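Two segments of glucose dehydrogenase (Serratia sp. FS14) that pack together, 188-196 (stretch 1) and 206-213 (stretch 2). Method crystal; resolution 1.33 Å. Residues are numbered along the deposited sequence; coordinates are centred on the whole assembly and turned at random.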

ATOM      1  N   TYR A 188      -2.782   2.441  15.283  1.00  8.96           N
ATOM      2  CA  TYR A 188      -1.362   2.612  15.553  1.00  8.65           C
ATOM      3  C   TYR A 188      -0.715   1.258  15.817  1.00  8.32           C
ATOM      4  O   TYR A 188      -1.372   0.218  15.777  1.00  8.96           O
ATOM      5  N   GLY A 189       0.594   1.269  16.065  1.00  8.62           N
ATOM      6  CA  GLY A 189       1.312   0.021  16.263  1.00  8.96           C
ATOM      7  C   GLY A 189       1.512  -0.806  15.015  1.00  8.60           C
ATOM      8  O   GLY A 189       1.493  -2.044  15.087  1.00  9.18           O
ATOM      9  N   HIS A 190       1.725  -0.155  13.872  1.00  8.21           N
ATOM     10  CA  HIS A 190       2.025  -0.813  12.610  1.00  8.81           C
ATOM     11  C   HIS A 190       3.512  -0.676  12.297  1.00  8.26           C
ATOM     12  O   HIS A 190       4.167   0.281  12.721  1.00 10.20           O
ATOM     13  N   ARG A 191       4.050  -1.663  11.568  1.00  9.36           N
ATOM     14  CA  ARG A 191       5.472  -1.651  11.226  1.00  9.25           C
ATOM     15  C   ARG A 191       5.746  -1.017   9.859  1.00  9.11           C
ATOM     16  O   ARG A 191       6.170   0.141   9.790  1.00 10.54           O
ATOM     17  N   ASN A 192       5.551  -1.755   8.764  1.00  9.47           N
ATOM     18  CA  ASN A 192       5.702  -1.198   7.422  1.00  8.79           C
ATOM     19  C   ASN A 192       4.613  -1.747   6.521  1.00  8.91           C
ATOM     20  O   ASN A 192       4.772  -2.810   5.902  1.00  9.77           O
ATOM     21  N   PRO A 193       3.484  -1.044   6.426  1.00  8.17           N
ATOM     22  CA  PRO A 193       2.329  -1.560   5.670  1.00  9.50           C
ATOM     23  C   PRO A 193       2.483  -1.310   4.179  1.00  9.14           C
ATOM     24  O   PRO A 193       2.566  -0.160   3.736  1.00 12.51           O
ATOM     25  N   GLN A 194       2.478  -2.393   3.398  1.00  8.80           N
ATOM     26  CA  GLN A 194       2.495  -2.290   1.947  1.00  8.50           C
ATOM     27  C   GLN A 194       1.261  -2.937   1.320  1.00  8.53           C
ATOM     28  O   GLN A 194       1.260  -3.251   0.122  1.00  9.57           O
ATOM     29  N   GLY A 195       0.180  -3.077   2.090  1.00  8.62           N
ATOM     30  CA  GLY A 195      -1.095  -3.493   1.545  1.00  9.45           C
ATOM     31  C   GLY A 195      -2.223  -2.754   2.232  1.00  7.94           C
ATOM     32  O   GLY A 195      -2.214  -2.633   3.463  1.00  8.89           O
ATOM     33  N   LEU A 196      -3.193  -2.272   1.458  1.00  9.79           N
ATOM     34  CA  LEU A 196      -4.333  -1.557   2.030  1.00  9.19           C
ATOM     35  C   LEU A 196      -5.476  -1.626   1.032  1.00  9.23           C
ATOM     36  O   LEU A 196      -5.329  -1.161  -0.103  1.00 10.13           O
ATOM     37  N   TRP A 206      -8.995  -3.370   5.067  1.00 10.04           N
ATOM     38  CA  TRP A 206      -8.019  -4.356   5.514  1.00  9.83           C
ATOM     39  C   TRP A 206      -6.620  -3.863   5.159  1.00  9.94           C
ATOM     40  O   TRP A 206      -6.433  -3.055   4.237  1.00  9.75           O
ATOM     41  N   GLU A 207      -5.630  -4.378   5.888  1.00  9.56           N
ATOM     42  CA  GLU A 207      -4.259  -3.897   5.793  1.00  9.01           C
ATOM     43  C   GLU A 207      -3.321  -5.084   5.918  1.00  9.26           C
ATOM     44  O   GLU A 207      -3.650  -6.077   6.572  1.00 10.18           O
ATOM     45  N   HIS A 208      -2.140  -4.984   5.308  1.00  8.19           N
ATOM     46  CA  HIS A 208      -1.088  -5.948   5.616  1.00  7.75           C
ATOM     47  C   HIS A 208       0.250  -5.235   5.759  1.00  8.32           C
ATOM     48  O   HIS A 208       0.425  -4.099   5.304  1.00  8.44           O
ATOM     49  N   GLU A 209       1.196  -5.905   6.417  1.00  8.51           N
ATOM     50  CA  GLU A 209       2.467  -5.258   6.711  1.00  8.24           C
ATOM     51  C   GLU A 209       3.565  -6.299   6.846  1.00  8.36           C
ATOM     52  O   GLU A 209       3.319  -7.450   7.211  1.00  8.70           O
ATOM     53  N   HIS A 210       4.787  -5.847   6.593  1.00  8.85           N
ATOM     54  CA  HIS A 210       5.979  -6.658   6.783  1.00  8.14           C
ATOM     55  C   HIS A 210       6.293  -6.794   8.261  1.00  7.96           C
ATOM     56  O   HIS A 210       6.259  -5.807   9.013  1.00  8.49           O
ATOM     57  N   GLY A 211       6.617  -8.016   8.674  1.00  8.25           N
ATOM     58  CA  GLY A 211       7.349  -8.214   9.898  1.00  9.52           C
ATOM     59  C   GLY A 211       8.818  -8.018   9.656  1.00  9.86           C
ATOM     60  O   GLY A 211       9.258  -7.734   8.537  1.00 10.26           O
ATOM     61  N   PRO A 212       9.608  -8.152  10.717  1.00  9.39           N
ATOM     62  CA  PRO A 212      11.068  -8.062  10.570  1.00 10.29           C
ATOM     63  C   PRO A 212      11.623  -9.365  10.005  1.00 10.04           C
ATOM     64  O   PRO A 212      11.333  -9.698   8.852  1.00 12.34           O
ATOM     65  N   ARG A 213      12.398 -10.126  10.776  1.00 11.15           N
ATOM     66  CA  ARG A 213      12.777 -11.463  10.325  1.00 12.31           C
ATOM     67  C   ARG A 213      11.635 -12.393  10.715  1.00 10.38           C
ATOM     68  O   ARG A 213      11.572 -12.910  11.835  1.00 11.95           O
TER

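Packing of segments 188-196 and 206-213 in glucose dehydrogenase, two antiparallel strands whose contact combines backbone hydrogen bonds with charged and polar side chains. Glu-209 (chi1 p, chi2 t) anchors the loop that leads into the first strand. Its OE2 accepts a hydrogen bond from His-190 ND1 (2.9 Å), meeting the imidazole at its edge, while its OE1 accepts one from the backbone Arg-191 N (2.9 Å). His-190 (chi1 m) and Arg-191 both point their CA-to-CB bonds toward the second stretch. Water 1 extends this cluster, donating to Glu-209 OE1 (2.8 Å) and to Gly-189 O (2.8 Å). Glu-207 (chi1 t, chi2 -95°) lies on the same sheet face as Glu-209, and its OE2 comes 2.6 Å from Glu-209 OE2, so close that one of the two acids probably holds a proton and donates it.

On the other face, His-210 (chi1 m) donates through NE2 to Gln-194 OE1 (2.7 Å), at the edge of the ring. Gln-194 starts sideways from its CA, but its extended m, t chain carries the amide to the histidine. Arg-191 runs t, t, t along the second stretch, and its NH1 donates to His-210 O (3.1 Å), near the guanidinium plane. Pro-212 covers one face of that group, its CA 3.6 Å from Arg-191 NH2; Gly-211 O lies over a face as well, 3.0 Å from Arg-191 NH1, at an angle too poor for a hydrogen bond.

Backbone bonds tie the strands together: His-208 N donates to Gly-195 O (3.0 Å) and His-210 N to Asn-192 O (3.1 Å), whereas the bond from Gly-195 N to His-208 O (3.4 Å) is weak. Water 2 links Gln-194 N, from which it accepts (2.9 Å), to His-208 ND1 (2.8 Å).

His-208 (chi1 p) folds its ring over Gly-195, whose CA sits 3.5 Å from the ring centroid and over its face, a CH-pi contact. The absence of a side chain permits this: an ideal CB on Gly-195 would fall 2.2 Å from His-208 NE2, a clash.

Carbon contacts add to the face of Glu-207 and Glu-209. Pro-193 CB lies 3.3 Å from the carboxylate oxygen Glu-207 OE2, and the apolar contacts are Pro-193 CA, 3.7 Å from Glu-209 CB, and Leu-196 (chi1 t, chi2 p), which brings its CD1 to 4.0 Å from Glu-207 CB. At the margins, the end of Trp-206 (chi1 m) leads away from the first stretch, and the exposed Arg-213 makes no contact.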

ATOM      1  CB  TYR A 188      -1.124   3.658  16.650  1.00 10.86           C
ATOM      2  CG  TYR A 188      -1.492   3.288  18.069  1.00 10.08           C
ATOM      3  CD1 TYR A 188      -2.815   3.103  18.454  1.00 10.50           C
ATOM      4  CD2 TYR A 188      -0.509   3.190  19.037  1.00 11.04           C
ATOM      5  CE1 TYR A 188      -3.136   2.793  19.773  1.00 11.50           C
ATOM      6  CE2 TYR A 188      -0.821   2.895  20.354  1.00 14.28           C
ATOM      7  CZ  TYR A 188      -2.131   2.703  20.704  1.00 11.07           C
ATOM      8  OH  TYR A 188      -2.438   2.397  22.019  1.00 15.11           O
ATOM      9  CB  HIS A 190       1.186  -0.183  11.488  1.00 10.27           C
ATOM     10  CG  HIS A 190      -0.289  -0.284  11.721  1.00  9.25           C
ATOM     11  ND1 HIS A 190      -0.971  -1.480  11.647  1.00 10.47           N
ATOM     12  CD2 HIS A 190      -1.211   0.652  12.062  1.00  9.46           C
ATOM     13  CE1 HIS A 190      -2.253  -1.276  11.911  1.00  9.88           C
ATOM     14  NE2 HIS A 190      -2.422   0.009  12.168  1.00  9.65           N
ATOM     15  CB  ARG A 191       6.082  -3.050  11.331  1.00  9.38           C
ATOM     16  CG  ARG A 191       7.584  -3.060  11.144  1.00 10.06           C
ATOM     17  CD  ARG A 191       8.137  -4.471  11.332  1.00  9.24           C
ATOM     18  NE  ARG A 191       9.561  -4.532  11.017  1.00  9.65           N
ATOM     19  CZ  ARG A 191      10.037  -4.619   9.783  1.00  9.76           C
ATOM     20  NH1 ARG A 191       9.200  -4.714   8.760  1.00 11.55           N
ATOM     21  NH2 ARG A 191      11.344  -4.641   9.579  1.00 11.99           N
ATOM     22  CB  ASN A 192       7.075  -1.469   6.814  1.00 10.97           C
ATOM     23  CG  ASN A 192       7.287  -0.650   5.573  1.00 10.32           C
ATOM     24  OD1 ASN A 192       6.764   0.459   5.473  1.00 12.85           O
ATOM     25  ND2 ASN A 192       8.041  -1.181   4.618  1.00 15.05           N
ATOM     26  CB  PRO A 193       1.144  -0.773   6.244  1.00  8.74           C
ATOM     27  CG  PRO A 193       1.758   0.495   6.798  1.00 18.19           C
ATOM     28  CD  PRO A 193       3.178   0.183   7.186  1.00 10.79           C
ATOM     29  CB  GLN A 194       3.817  -2.786   1.354  1.00 10.24           C
ATOM     30  CG  GLN A 194       4.994  -1.855   1.719  1.00 12.43           C
ATOM     31  CD  GLN A 194       6.310  -2.227   1.060  1.00 12.25           C
ATOM     32  OE1 GLN A 194       6.530  -3.374   0.684  1.00 14.67           O
ATOM     33  NE2 GLN A 194       7.192  -1.241   0.914  1.00 16.10           N
ATOM     34  CB  LEU A 196      -3.944  -0.102   2.293  1.00  9.67           C
ATOM     35  CG  LEU A 196      -4.900   0.719   3.154  1.00  8.75           C
ATOM     36  CD1 LEU A 196      -4.878   0.239   4.599  1.00 10.29           C
ATOM     37  CD2 LEU A 196      -4.533   2.205   3.076  1.00 11.21           C
ATOM     38  CB  TRP A 206      -8.252  -5.722   4.862  1.00 11.06           C
ATOM     39  CG  TRP A 206      -9.520  -6.452   5.269  1.00 10.31           C
ATOM     40  CD1 TRP A 206     -10.701  -5.909   5.711  1.00 13.91           C
ATOM     41  CD2 TRP A 206      -9.726  -7.870   5.218  1.00 10.40           C
ATOM     42  NE1 TRP A 206     -11.615  -6.920   5.959  1.00 12.65           N
ATOM     43  CE2 TRP A 206     -11.036  -8.128   5.662  1.00 11.23           C
ATOM     44  CE3 TRP A 206      -8.917  -8.948   4.847  1.00 10.83           C
ATOM     45  CZ2 TRP A 206     -11.561  -9.428   5.740  1.00 12.30           C
ATOM     46  CZ3 TRP A 206      -9.437 -10.239   4.926  1.00 12.71           C
ATOM     47  CH2 TRP A 206     -10.747 -10.463   5.365  1.00 12.40           C
ATOM     48  CB  GLU A 207      -3.986  -2.865   6.907  1.00  9.41           C
ATOM     49  CG  GLU A 207      -2.557  -2.359   7.029  1.00 10.05           C
ATOM     50  CD  GLU A 207      -1.725  -3.103   8.060  1.00 11.11           C
ATOM     51  OE1 GLU A 207      -2.134  -4.188   8.528  1.00 12.87           O
ATOM     52  OE2 GLU A 207      -0.626  -2.596   8.375  1.00 10.05           O
ATOM     53  CB  HIS A 208      -1.085  -7.192   4.701  1.00  8.48           C
ATOM     54  CG  HIS A 208      -0.654  -6.943   3.289  1.00  8.27           C
ATOM     55  ND1 HIS A 208       0.559  -6.376   2.959  1.00  8.40           N
ATOM     56  CD2 HIS A 208      -1.247  -7.274   2.115  1.00  9.14           C
ATOM     57  CE1 HIS A 208       0.677  -6.340   1.641  1.00  8.52           C
ATOM     58  NE2 HIS A 208      -0.401  -6.883   1.105  1.00  9.43           N
ATOM     59  CB  GLU A 209       2.397  -4.405   7.989  1.00  8.68           C
ATOM     60  CG  GLU A 209       1.907  -5.160   9.217  1.00  8.76           C
ATOM     61  CD  GLU A 209       1.716  -4.226  10.393  1.00  8.53           C
ATOM     62  OE1 GLU A 209       2.588  -4.175  11.280  1.00  9.55           O
ATOM     63  OE2 GLU A 209       0.701  -3.494  10.416  1.00 10.48           O
ATOM     64  CB  HIS A 210       7.183  -5.964   6.142  1.00  9.86           C
ATOM     65  CG  HIS A 210       7.117  -5.886   4.653  1.00  9.26           C
ATOM     66  ND1 HIS A 210       7.615  -6.880   3.840  1.00 11.80           N
ATOM     67  CD2 HIS A 210       6.624  -4.932   3.827  1.00 10.84           C
ATOM     68  CE1 HIS A 210       7.419  -6.547   2.574  1.00  9.85           C
ATOM     69  NE2 HIS A 210       6.816  -5.371   2.539  1.00 11.46           N
ATOM     70  CB  PRO A 212      11.545  -7.766  12.003  1.00 10.93           C
ATOM     71  CG  PRO A 212      10.509  -8.418  12.880  1.00 10.52           C
ATOM     72  CD  PRO A 212       9.185  -8.332  12.118  1.00 10.09           C
ATOM     73  CB  ARG A 213      14.112 -11.892  10.926  1.00 12.93           C
ATOM     74  CG  ARG A 213      14.559 -13.283  10.496  1.00 15.65           C
ATOM     75  CD  ARG A 213      16.011 -13.513  10.875  1.00 18.99           C
ATOM     76  NE  ARG A 213      16.374 -14.922  10.809  1.00 22.25           N
ATOM     77  CZ  ARG A 213      17.579 -15.386  11.122  1.00 29.07           C
ATOM     78  NH1 ARG A 213      17.833 -16.685  11.040  1.00 31.58           N
ATOM     79  NH2 ARG A 213      18.529 -14.548  11.518  1.00 23.30           N
TER
HETATM   80  O   HOH W   1       1.225  -4.466  13.699  1.00  9.21           O
HETATM   81  O   HOH W   2       3.027  -5.242   3.624  1.00 10.10           O